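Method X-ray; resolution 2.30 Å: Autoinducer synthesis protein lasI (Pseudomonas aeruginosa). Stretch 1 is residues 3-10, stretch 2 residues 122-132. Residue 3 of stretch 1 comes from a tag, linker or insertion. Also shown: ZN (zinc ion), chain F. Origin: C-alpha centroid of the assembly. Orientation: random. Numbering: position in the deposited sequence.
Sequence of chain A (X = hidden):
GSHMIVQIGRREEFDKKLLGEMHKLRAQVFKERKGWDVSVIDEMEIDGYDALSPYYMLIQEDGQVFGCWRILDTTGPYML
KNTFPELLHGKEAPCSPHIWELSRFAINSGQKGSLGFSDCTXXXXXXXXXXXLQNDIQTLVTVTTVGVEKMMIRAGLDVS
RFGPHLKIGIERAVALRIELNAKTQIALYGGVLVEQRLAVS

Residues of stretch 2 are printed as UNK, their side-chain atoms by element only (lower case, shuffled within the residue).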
ATOM      1  N   HIS A   3     -17.173  -6.656  13.304  1.00 43.01           N
ATOM      2  CA  HIS A   3     -16.031  -7.285  12.725  1.00 41.85           C
ATOM      3  C   HIS A   3     -15.303  -6.340  11.692  1.00 43.61           C
ATOM      4  O   HIS A   3     -15.776  -5.247  11.401  1.00 44.73           O
ATOM      5  CB  HIS A   3     -16.446  -8.613  12.073  1.00 39.38           C
ATOM      6  CG  HIS A   3     -17.258  -8.436  10.862  1.00 34.70           C
ATOM      7  ND1 HIS A   3     -18.415  -7.683  10.865  1.00 32.03           N
ATOM      8  CD2 HIS A   3     -17.093  -8.922   9.585  1.00 32.17           C
ATOM      9  CE1 HIS A   3     -18.935  -7.709   9.633  1.00 36.80           C
ATOM     10  NE2 HIS A   3     -18.184  -8.513   8.863  1.00 35.67           N
ATOM     11  N   MET A   4     -14.160  -6.816  11.184  1.00 43.60           N
ATOM     12  CA  MET A   4     -13.406  -6.144  10.161  1.00 46.12           C
ATOM     13  C   MET A   4     -13.827  -6.603   8.768  1.00 46.00           C
ATOM     14  O   MET A   4     -13.999  -7.847   8.508  1.00 43.44           O
ATOM     15  CB  MET A   4     -11.920  -6.343  10.393  1.00 45.38           C
ATOM     16  CG  MET A   4     -11.467  -5.727  11.720  1.00 54.31           C
ATOM     17  SD  MET A   4      -9.601  -5.395  11.592  1.00 76.61           S
ATOM     18  CE  MET A   4      -9.224  -6.240   9.823  1.00 51.19           C
ATOM     19  N   ILE A   5     -14.037  -5.602   7.879  1.00 44.71           N
ATOM     20  CA  ILE A   5     -14.354  -5.882   6.476  1.00 43.52           C
ATOM     21  C   ILE A   5     -13.177  -5.354   5.693  1.00 44.93           C
ATOM     22  O   ILE A   5     -12.713  -4.189   5.915  1.00 44.89           O
ATOM     23  CB  ILE A   5     -15.554  -5.152   6.119  1.00 42.17           C
ATOM     24  CG1 ILE A   5     -16.746  -5.780   6.843  1.00 46.52           C
ATOM     25  CG2 ILE A   5     -15.843  -5.248   4.663  1.00 42.10           C
ATOM     26  CD1 ILE A   5     -18.041  -4.852   6.762  1.00 46.65           C
ATOM     27  N   VAL A   6     -12.675  -6.166   4.765  1.00 43.52           N
ATOM     28  CA  VAL A   6     -11.623  -5.697   3.859  1.00 42.77           C
ATOM     29  C   VAL A   6     -12.179  -5.721   2.415  1.00 44.05           C
ATOM     30  O   VAL A   6     -12.646  -6.765   1.993  1.00 46.68           O
ATOM     31  CB  VAL A   6     -10.422  -6.581   3.961  1.00 42.20           C
ATOM     32  CG1 VAL A   6      -9.337  -6.156   2.948  1.00 45.78           C
ATOM     33  CG2 VAL A   6      -9.809  -6.535   5.342  1.00 40.49           C
ATOM     34  N   GLN A   7     -12.178  -4.614   1.668  1.00 41.89           N
ATOM     35  CA  GLN A   7     -12.447  -4.678   0.251  1.00 42.36           C
ATOM     36  C   GLN A   7     -11.267  -4.341  -0.685  1.00 40.79           C
ATOM     37  O   GLN A   7     -10.523  -3.385  -0.475  1.00 39.99           O
ATOM     38  CB  GLN A   7     -13.585  -3.732  -0.116  1.00 44.17           C
ATOM     39  CG  GLN A   7     -14.692  -3.641   0.893  1.00 48.51           C
ATOM     40  CD  GLN A   7     -15.853  -2.923   0.293  1.00 52.19           C
ATOM     41  OE1 GLN A   7     -16.062  -2.970  -0.960  1.00 52.24           O
ATOM     42  NE2 GLN A   7     -16.584  -2.204   1.134  1.00 56.31           N
ATOM     43  N   ILE A   8     -11.124  -5.116  -1.733  1.00 40.82           N
ATOM     44  CA  ILE A   8     -10.146  -4.865  -2.718  1.00 43.47           C
ATOM     45  C   ILE A   8     -10.753  -4.886  -4.111  1.00 46.69           C
ATOM     46  O   ILE A   8     -11.386  -5.869  -4.502  1.00 49.06           O
ATOM     47  CB  ILE A   8      -9.064  -5.829  -2.627  1.00 43.05           C
ATOM     48  CG1 ILE A   8      -8.594  -5.997  -1.182  1.00 42.48           C
ATOM     49  CG2 ILE A   8      -7.831  -5.310  -3.423  1.00 39.94           C
ATOM     50  CD1 ILE A   8      -7.312  -6.883  -1.033  1.00 35.34           C
ATOM     51  N   GLY A   9     -10.577  -3.793  -4.865  1.00 46.64           N
ATOM     52  CA  GLY A   9     -11.148  -3.673  -6.182  1.00 44.40           C
ATOM     53  C   GLY A   9     -10.637  -2.420  -6.889  1.00 45.16           C
ATOM     54  O   GLY A   9      -9.964  -1.551  -6.305  1.00 44.84           O
ATOM     55  N   ARG A  10     -11.025  -2.305  -8.137  1.00 44.67           N
ATOM     56  CA  ARG A  10     -10.693  -1.197  -8.974  1.00 45.45           C
ATOM     57  C   ARG A  10     -11.519  -0.033  -8.505  1.00 43.44           C
ATOM     58  O   ARG A  10     -12.555  -0.252  -7.932  1.00 41.65           O
ATOM     59  CB  ARG A  10     -11.009  -1.572 -10.418  1.00 47.69           C
ATOM     60  CG  ARG A  10      -9.895  -2.557 -11.077  1.00 56.31           C
ATOM     61  CD  ARG A  10     -10.252  -3.062 -12.553  1.00 69.24           C
ATOM     62  NE  ARG A  10      -9.771  -4.451 -12.809  1.00 80.99           N
ATOM     63  CZ  ARG A  10     -10.123  -5.244 -13.852  1.00 87.02           C
ATOM     64  NH1 ARG A  10     -10.967  -4.796 -14.815  1.00 90.42           N
ATOM     65  NH2 ARG A  10      -9.628  -6.491 -13.938  1.00 85.29           N
ATOM     66  N   UNK A 122      -0.681  -6.093   9.226  1.00 63.62           N
ATOM     67  CA  UNK A 122      -0.592  -7.505   8.991  1.00 62.05           C
ATOM     68  C   UNK A 122      -1.771  -7.913   8.152  1.00 59.29           C
ATOM     69  O   UNK A 122      -1.597  -8.525   7.089  1.00 57.39           O
ATOM     70  c   UNK A 122       0.457 -10.424  10.060  1.00 69.26           C
ATOM     71  c   UNK A 122      -1.159 -10.181  11.887  1.00 70.37           C
ATOM     72  c   UNK A 122      -0.835  -9.801  10.469  1.00 65.06           C
ATOM     73  c   UNK A 122      -0.666  -8.264  10.353  1.00 64.09           C
ATOM     74  N   UNK A 123      -2.962  -7.595   8.659  1.00 56.75           N
ATOM     75  CA  UNK A 123      -4.174  -8.031   8.038  1.00 56.77           C
ATOM     76  C   UNK A 123      -4.292  -7.521   6.599  1.00 55.45           C
ATOM     77  O   UNK A 123      -4.680  -8.268   5.652  1.00 54.20           O
ATOM     78  c   UNK A 123      -5.363  -7.593   8.849  1.00 57.37           C
ATOM     79  o   UNK A 123      -6.086 -10.163   8.516  1.00 69.54           O
ATOM     80  o   UNK A 123      -6.086 -10.668  10.655  1.00 69.92           O
ATOM     81  c   UNK A 123      -5.925  -9.870   9.718  1.00 66.97           C
ATOM     82  c   UNK A 123      -5.545  -8.444  10.061  1.00 63.87           C
ATOM     83  N   UNK A 124      -3.938  -6.247   6.449  1.00 52.86           N
ATOM     84  CA  UNK A 124      -3.860  -5.672   5.139  1.00 52.24           C
ATOM     85  C   UNK A 124      -2.901  -6.421   4.285  1.00 50.34           C
ATOM     86  O   UNK A 124      -3.156  -6.604   3.125  1.00 51.20           O
ATOM     87  c   UNK A 124      -3.456  -4.201   5.206  1.00 51.26           C
ATOM     88  N   UNK A 125      -1.773  -6.816   4.805  1.00 49.02           N
ATOM     89  CA  UNK A 125      -0.866  -7.456   3.887  1.00 50.39           C
ATOM     90  C   UNK A 125      -1.304  -8.908   3.517  1.00 49.15           C
ATOM     91  O   UNK A 125      -1.043  -9.393   2.378  1.00 47.64           O
ATOM     92  s   UNK A 125       1.899  -7.011   1.724  1.00 62.51           S
ATOM     93  c   UNK A 125       2.456  -5.561   2.454  1.00 54.27           C
ATOM     94  c   UNK A 125       0.563  -7.318   4.319  1.00 50.99           C
ATOM     95  c   UNK A 125       1.536  -7.931   3.265  1.00 57.77           C
ATOM     96  N   UNK A 126      -2.044  -9.522   4.456  1.00 48.29           N
ATOM     97  CA  UNK A 126      -2.544 -10.883   4.267  1.00 49.72           C
ATOM     98  C   UNK A 126      -3.507 -10.817   3.183  1.00 47.92           C
ATOM     99  O   UNK A 126      -3.458 -11.682   2.328  1.00 49.33           O
ATOM    100  n   UNK A 126      -0.823 -13.468  10.629  1.00 77.91           N
ATOM    101  c   UNK A 126      -3.098 -12.285   7.967  1.00 62.29           C
ATOM    102  c   UNK A 126      -3.269 -11.533   5.473  1.00 49.97           C
ATOM    103  n   UNK A 126      -3.082 -13.877  10.404  1.00 81.85           N
ATOM    104  c   UNK A 126      -1.958 -13.296   9.956  1.00 80.40           C
ATOM    105  c   UNK A 126      -2.481 -11.513   6.757  1.00 56.25           C
ATOM    106  n   UNK A 126      -1.961 -12.533   8.849  1.00 73.52           N
ATOM    107  N   UNK A 127      -4.441  -9.869   3.259  1.00 45.52           N
ATOM    108  CA  UNK A 127      -5.496  -9.755   2.218  1.00 44.15           C
ATOM    109  C   UNK A 127      -4.882  -9.316   0.880  1.00 42.24           C
ATOM    110  O   UNK A 127      -5.181  -9.898  -0.186  1.00 38.35           O
ATOM    111  c   UNK A 127      -6.557  -8.713   2.659  1.00 46.09           C
ATOM    112  N   UNK A 128      -3.935  -8.359   0.967  1.00 40.45           N
ATOM    113  CA  UNK A 128      -3.317  -7.856  -0.233  1.00 40.93           C
ATOM    114  C   UNK A 128      -2.449  -8.872  -0.963  1.00 39.39           C
ATOM    115  O   UNK A 128      -2.533  -9.016  -2.185  1.00 38.88           O
ATOM    116  c   UNK A 128      -3.171  -5.461  -2.040  1.00 52.60           C
ATOM    117  c   UNK A 128      -1.852  -4.471  -0.254  1.00 49.30           C
ATOM    118  c   UNK A 128      -2.545  -6.608   0.084  1.00 41.71           C
ATOM    119  c   UNK A 128      -2.068  -5.708  -1.028  1.00 45.14           C
ATOM    120  N   UNK A 129      -1.629  -9.606  -0.207  1.00 39.68           N
ATOM    121  CA  UNK A 129      -0.718 -10.557  -0.834  1.00 37.52           C
ATOM    122  C   UNK A 129      -1.487 -11.719  -1.540  1.00 38.18           C
ATOM    123  O   UNK A 129      -1.057 -12.297  -2.508  1.00 34.83           O
ATOM    124  c   UNK A 129       0.221 -11.072   0.178  1.00 38.30           C
ATOM    125  N   UNK A 130      -2.645 -12.025  -1.019  1.00 38.80           N
ATOM    126  CA  UNK A 130      -3.492 -13.063  -1.509  1.00 41.79           C
ATOM    127  C   UNK A 130      -4.236 -12.681  -2.792  1.00 42.05           C
ATOM    128  O   UNK A 130      -4.315 -13.475  -3.770  1.00 42.44           O
ATOM    129  n   UNK A 130     -10.154 -14.408  -1.206  1.00 77.90           N
ATOM    130  n   UNK A 130      -7.903 -14.797  -0.725  1.00 69.66           N
ATOM    131  c   UNK A 130      -6.675 -14.685   0.080  1.00 59.40           C
ATOM    132  c   UNK A 130      -4.534 -13.334  -0.382  1.00 42.32           C
ATOM    133  c   UNK A 130      -5.644 -14.234  -0.905  1.00 51.23           C
ATOM    134  c   UNK A 130      -9.085 -14.250  -0.395  1.00 74.78           C
ATOM    135  n   UNK A 130      -9.205 -13.552   0.744  1.00 73.32           N
ATOM    136  N   UNK A 131      -4.846 -11.490  -2.765  1.00 42.01           N
ATOM    137  CA  UNK A 131      -5.420 -10.895  -3.921  1.00 41.05           C
ATOM    138  C   UNK A 131      -4.371 -10.742  -4.991  1.00 39.42           C
ATOM    139  O   UNK A 131      -4.632 -10.980  -6.128  1.00 39.46           O
ATOM    140  c   UNK A 131      -6.615  -7.138  -6.560  1.00 50.73           C
ATOM    141  o   UNK A 131      -8.610  -6.800  -7.951  1.00 56.92           O
ATOM    142  c   UNK A 131      -5.966  -7.832  -5.481  1.00 43.27           C
ATOM    143  c   UNK A 131      -8.610  -8.464  -6.117  1.00 47.12           C
ATOM    144  c   UNK A 131      -6.611  -8.819  -4.761  1.00 43.81           C
ATOM    145  c   UNK A 131      -7.952  -9.135  -5.086  1.00 45.46           C
ATOM    146  c   UNK A 131      -5.910  -9.525  -3.584  1.00 43.58           C
ATOM    147  c   UNK A 131      -7.931  -7.486  -6.894  1.00 51.22           C
ATOM    148  N   UNK A 132      -3.164 -10.364  -4.643  1.00 38.51           N
ATOM    149  CA  UNK A 132      -2.177 -10.239  -5.683  1.00 38.90           C
ATOM    150  C   UNK A 132      -1.761 -11.621  -6.238  1.00 40.40           C
ATOM    151  O   UNK A 132      -1.578 -11.807  -7.467  1.00 40.53           O
ATOM    152  c   UNK A 132      -0.960  -9.506  -5.181  1.00 37.75           C
ATOM    153  o   UNK A 132      -1.369  -8.433  -4.356  1.00 37.45           O
TER
HETATM  154 ZN    ZN F 405     -18.984  -6.638  12.274  1.00 50.24          ZN

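Position 122 has four side-chain carbons, forked at the second, and lies beyond the reach of the strand; the fork marks leucine, and the partly exposed Leu-122 needs no partner on the strand. At position 123 three carbons run out in a chain and the third carries two oxygens, a carboxylate. Its CB points toward stretch 1 and lies 4.2 Å from CE of Met-4. This is Glu-123, and the aliphatic base of an acidic side chain serves as the apolar surface here.

Position 124 bears a single carbon, directed sideways and buried, which makes it Ala-124, small enough for a close-packed site. Position 125 carries two carbons, a sulfur and a further carbon without a branch, the thioether of methionine; Met-125 is buried on a part of the helix that does not meet the strand. Position 126 has three carbons leading to a nitrogen and a carbon with two more nitrogens, an aliphatic stem ending in a guanidinium: Arg-126, also out of reach, and partly exposed, so that its charge can stay where solvent reaches it.

At position 127 one carbon points toward the strand. CG1 of Val-6 stands 3.8 Å from this CB, and CD1 of Ile-8 is 4.2 Å from it. A lone methyl identifies Ala-127, whose short side chain suits a place where the backbones come near: its CA is 7.5 Å from CA of Val-6. CD1 of Ile-8 also lies 3.8 Å from Ala-127 O.

Position 128 again shows four carbons forked at the second. Its CB is directed sideways, but the end of the side chain comes nearer, bringing a terminal carbon close to Ile-8 CD1. It is Leu-128, whose CD1 lies 4.5 Å from Ile-8 CD1. Position 129 has one carbon, buried and out of reach of the strand: Ala-129, whose methyl takes up little room. Position 130 has three carbons, a nitrogen, and a carbon bearing two more nitrogens, and is Arg-130, exposed as befits its charge and making no contact with the strand.

Position 131 has one carbon, then a six-carbon ring bearing an oxygen. CG2 of Ile-8 sits over the ring face, 3.8 Å from the ring centroid and 11° off the normal, a CH-pi contact suited to the broad face of Tyr-131. Its OH reaches to 4.4 Å from CA of Gly-9, which has no side chain. Position 132 has one carbon and one oxygen: Ser-132, whose OG donates a hydrogen bond of 2.5 Å to Leu-128 O, satisfying a buried hydroxyl within the helix.

The contact is built from side-chain packing, with no hydrogen bond across it. Met-4, Val-6 and Ile-8 point toward the helix, while the alternation of the strand leaves Ile-5 and Gln-7 out of reach. Positions 123, 127 and 131, spaced about one helical turn apart, receive them, and Ile-8 contributes the largest covered area.

Stretch 2, residues 122-132: LEAMRALARYS
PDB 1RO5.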